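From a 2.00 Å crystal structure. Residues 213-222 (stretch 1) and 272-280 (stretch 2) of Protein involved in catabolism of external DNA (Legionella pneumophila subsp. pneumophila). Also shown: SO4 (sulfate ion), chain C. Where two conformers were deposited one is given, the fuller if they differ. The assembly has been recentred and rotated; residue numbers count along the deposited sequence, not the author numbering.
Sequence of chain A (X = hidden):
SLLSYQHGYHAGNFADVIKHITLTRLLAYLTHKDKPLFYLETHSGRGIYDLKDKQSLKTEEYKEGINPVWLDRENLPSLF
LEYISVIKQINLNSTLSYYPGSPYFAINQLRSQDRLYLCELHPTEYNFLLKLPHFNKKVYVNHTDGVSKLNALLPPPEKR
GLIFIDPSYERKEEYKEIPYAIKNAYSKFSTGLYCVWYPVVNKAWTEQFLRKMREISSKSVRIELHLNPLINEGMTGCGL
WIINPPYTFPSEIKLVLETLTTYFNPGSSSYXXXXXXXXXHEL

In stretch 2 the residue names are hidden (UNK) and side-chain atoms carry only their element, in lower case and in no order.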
# COMPACT_ATOMS: atom_id res chain seq x y z
N MET A 213 9.84 9.60 -10.36
CA MET A 213 9.94 9.33 -8.91
C MET A 213 11.39 9.52 -8.43
O MET A 213 11.64 10.09 -7.36
CB MET A 213 9.47 7.90 -8.57
CG MET A 213 7.95 7.70 -8.70
SD MET A 213 6.84 8.92 -7.84
CE MET A 213 7.51 8.84 -6.14
N ARG A 214 12.34 9.06 -9.25
CA ARG A 214 13.75 9.13 -8.87
C ARG A 214 14.22 10.56 -8.69
O ARG A 214 15.01 10.83 -7.80
CB ARG A 214 14.62 8.35 -9.85
CG ARG A 214 15.91 7.85 -9.26
CD ARG A 214 16.32 6.44 -9.83
NE ARG A 214 16.01 6.29 -11.24
CZ ARG A 214 15.23 5.34 -11.77
NH1 ARG A 214 14.70 4.39 -11.00
NH2 ARG A 214 15.02 5.33 -13.09
N GLU A 215 13.69 11.48 -9.48
CA GLU A 215 14.07 12.90 -9.38
C GLU A 215 13.67 13.62 -8.08
O GLU A 215 14.27 14.65 -7.73
CB GLU A 215 13.53 13.65 -10.60
CG GLU A 215 14.16 13.13 -11.92
CD GLU A 215 13.48 13.68 -13.17
OE1 GLU A 215 12.54 14.51 -13.06
OE2 GLU A 215 13.88 13.27 -14.29
N ILE A 216 12.68 13.09 -7.37
CA ILE A 216 12.11 13.77 -6.20
C ILE A 216 13.07 13.76 -5.01
O ILE A 216 13.30 14.80 -4.36
CB ILE A 216 10.75 13.15 -5.83
CG1 ILE A 216 9.78 13.31 -7.01
CG2 ILE A 216 10.18 13.79 -4.53
CD1 ILE A 216 8.43 12.59 -6.81
N SER A 217 13.67 12.60 -4.75
CA SER A 217 14.50 12.39 -3.60
C SER A 217 15.34 11.15 -3.77
O SER A 217 14.91 10.15 -4.36
CB SER A 217 13.64 12.28 -2.32
OG SER A 217 14.46 12.01 -1.20
N SER A 218 16.56 11.22 -3.25
CA SER A 218 17.47 10.10 -3.24
C SER A 218 17.36 9.30 -1.94
O SER A 218 18.02 8.25 -1.78
CB SER A 218 18.89 10.64 -3.32
OG SER A 218 19.03 11.60 -2.29
N LYS A 219 16.54 9.76 -1.00
CA LYS A 219 16.35 8.95 0.22
C LYS A 219 15.14 8.08 -0.06
O LYS A 219 14.01 8.38 0.39
CB LYS A 219 16.08 9.82 1.46
CG LYS A 219 17.25 10.70 1.91
CD LYS A 219 16.92 11.33 3.27
CE LYS A 219 17.22 12.81 3.30
NZ LYS A 219 16.17 13.62 2.62
N SER A 220 15.35 7.03 -0.85
CA SER A 220 14.22 6.30 -1.43
C SER A 220 14.54 4.81 -1.48
O SER A 220 15.73 4.41 -1.47
CB SER A 220 14.00 6.82 -2.86
OG SER A 220 15.12 6.47 -3.68
N VAL A 221 13.51 3.98 -1.50
CA VAL A 221 13.69 2.58 -1.81
C VAL A 221 12.59 2.17 -2.79
O VAL A 221 11.44 2.65 -2.70
CB VAL A 221 13.81 1.67 -0.54
CG1 VAL A 221 12.51 1.67 0.30
CG2 VAL A 221 14.14 0.24 -0.93
N ARG A 222 12.97 1.34 -3.75
CA ARG A 222 12.02 0.80 -4.69
C ARG A 222 11.99 -0.70 -4.46
O ARG A 222 13.05 -1.32 -4.35
CB ARG A 222 12.49 1.11 -6.12
CG ARG A 222 12.01 0.07 -7.10
CD ARG A 222 12.02 0.56 -8.51
NE ARG A 222 13.32 0.54 -9.14
CZ ARG A 222 13.57 -0.03 -10.33
NH1 ARG A 222 12.62 -0.66 -11.03
NH2 ARG A 222 14.79 0.04 -10.84
N UNK A 272 12.99 -7.51 -6.54
CA UNK A 272 14.16 -6.68 -6.43
C UNK A 272 13.90 -5.56 -5.43
O UNK A 272 12.75 -5.21 -5.12
c UNK A 272 13.47 -5.09 -8.34
s UNK A 272 13.75 -3.35 -7.86
c UNK A 272 14.73 -2.83 -9.25
c UNK A 272 14.51 -6.09 -7.80
N UNK A 273 14.99 -5.00 -4.92
CA UNK A 273 14.98 -3.92 -3.96
C UNK A 273 16.14 -3.05 -4.42
O UNK A 273 17.25 -3.56 -4.67
c UNK A 273 15.30 -3.22 -1.54
c UNK A 273 15.30 -4.40 -2.53
c UNK A 273 14.74 -6.06 -0.77
c UNK A 273 14.28 -5.41 -2.04
N UNK A 274 15.87 -1.76 -4.59
CA UNK A 274 16.90 -0.82 -5.00
C UNK A 274 16.75 0.45 -4.19
O UNK A 274 15.68 1.05 -4.16
c UNK A 274 17.30 0.70 -8.54
c UNK A 274 16.70 -0.52 -6.48
o UNK A 274 16.39 1.37 -9.09
o UNK A 274 18.09 -0.04 -9.17
c UNK A 274 17.39 0.69 -7.03
N UNK A 275 17.82 0.87 -3.54
CA UNK A 275 17.73 2.07 -2.77
C UNK A 275 18.43 3.23 -3.46
O UNK A 275 19.38 3.04 -4.25
c UNK A 275 18.31 1.82 -1.40
o UNK A 275 19.67 1.45 -1.55
N UNK A 276 17.97 4.43 -3.15
CA UNK A 276 18.54 5.64 -3.73
C UNK A 276 19.96 5.89 -3.28
O UNK A 276 20.49 5.20 -2.40
N UNK A 277 20.56 6.94 -3.83
CA UNK A 277 21.97 7.20 -3.56
C UNK A 277 22.25 7.60 -2.12
O UNK A 277 23.40 7.57 -1.68
c UNK A 277 22.49 8.26 -4.51
o UNK A 277 21.75 9.44 -4.38
N UNK A 278 21.18 7.96 -1.40
CA UNK A 278 21.31 8.44 -0.04
C UNK A 278 20.60 7.51 0.95
O UNK A 278 20.18 7.95 2.03
n UNK A 278 21.22 14.57 -1.67
c UNK A 278 21.14 12.35 -0.62
c UNK A 278 20.82 9.90 0.07
c UNK A 278 21.68 10.90 -0.71
c UNK A 278 21.78 13.20 -1.68
N UNK A 279 20.50 6.24 0.60
CA UNK A 279 19.74 5.29 1.44
C UNK A 279 20.43 3.96 1.63
O UNK A 279 20.91 3.32 0.66
c UNK A 279 17.11 3.50 2.48
c UNK A 279 18.30 5.11 0.91
c UNK A 279 17.09 4.89 1.84
c UNK A 279 16.96 5.99 2.90
N UNK A 280 20.48 3.56 2.90
CA UNK A 280 20.97 2.27 3.38
C UNK A 280 20.59 2.13 4.88
O UNK A 280 19.56 1.56 5.25
c UNK A 280 22.48 2.18 3.29
s UNK A 280 23.11 0.73 4.18
S SO4 C . 17.28 14.43 -1.07
O1 SO4 C . 16.56 13.44 -0.27
O2 SO4 C . 16.38 15.54 -1.36
O3 SO4 C . 18.42 14.91 -0.28
O4 SO4 C . 17.74 13.87 -2.33
O HOH W 1 15.02 3.98 -4.95

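Position 272 carries two carbons, a sulfur and a terminal carbon in an unbranched chain, a thioether. The terminal carbon lies 3.2 Å from Arg222 CZ, over one face of the guanidinium. This is Met272, and that end atom is its CE.

Position 273 has four carbons, forked at the first, with one arm two carbons long. The one-carbon arm lies 3.7 Å from Val221 CG2, an apolar contact, while the CA of 273 lies 3.3 Å from Arg222 O in a CA-H...O contact. This is Ile273, and the one-carbon arm is its CG2.

At position 274 three carbons run in line and the third bears two oxygens. One carboxylate oxygen accepts from Arg222 NH2 at 2.7 Å (162° at hydrogen) and from Arg222 NE at 3.2 Å (136°), lying near the guanidinium plane, as a salt bridge with directed hydrogen bonds requires. A carboxylate at that distance from the backbone identifies Glu274, and the oxygen is OE1. The same OE1 is 4.0 Å from Arg214 NH1 but lies well out of that guanidinium plane, so no N-H points at it and this long salt bridge rests on charge alone.

Position 275 has one carbon followed by one oxygen; its CA pairs with Val221 CA at 4.2 Å. This is Ser275.

Position 276 has no side-chain atoms. Its N donates to Ser220 O at 2.8 Å and its CA lies 3.3 Å from Ser218 O. An ideal CB here would fall 2.2 Å from Ser218 O and 2.6 Å from Ser220 OG, both clashes. This is Gly276.

Position 277 again shows one carbon and one oxygen, the hydroxyl oxygen 3.3 Å from Ser218 CB: Ser277.

Position 278 has four carbons in a row ending in nitrogen. The third carbon comes within 2.8 Å of Ser218 OG, too short for comfortable packing; Ser218 was deposited in two conformers, of which this is one. The terminal nitrogen reaches sulfate O3 at 3.1 Å. This is Lys278.

Position 279 has four carbons, forked at the second; one terminal carbon lies 4.0 Å from Lys219 CA. This is Leu279, and that carbon is CD2.

Position 280, one carbon and one sulfur, points away and touches nothing on stretch 1: Cys280.

The contact is built on antiparallel strands, their directions 162° apart. Arg222 N to Glu274 O (2.8 Å) and Glu274 N to Arg222 O (2.9 Å) close a reciprocal hydrogen-bonded pair, and the side chains of both residues share one sheet face, which places their charges together. Beyond the strands, a type I turn from Gly276 to Leu279 brings Lys278 N to Ser218 O at 3.2 Å. There the sulfate, probably from the crystallisation liquor, joins both stretches, also accepting from Ser218 OG to its O4 at 2.6 Å.

Stretch 2, residues 272-280: MIESGSKLC
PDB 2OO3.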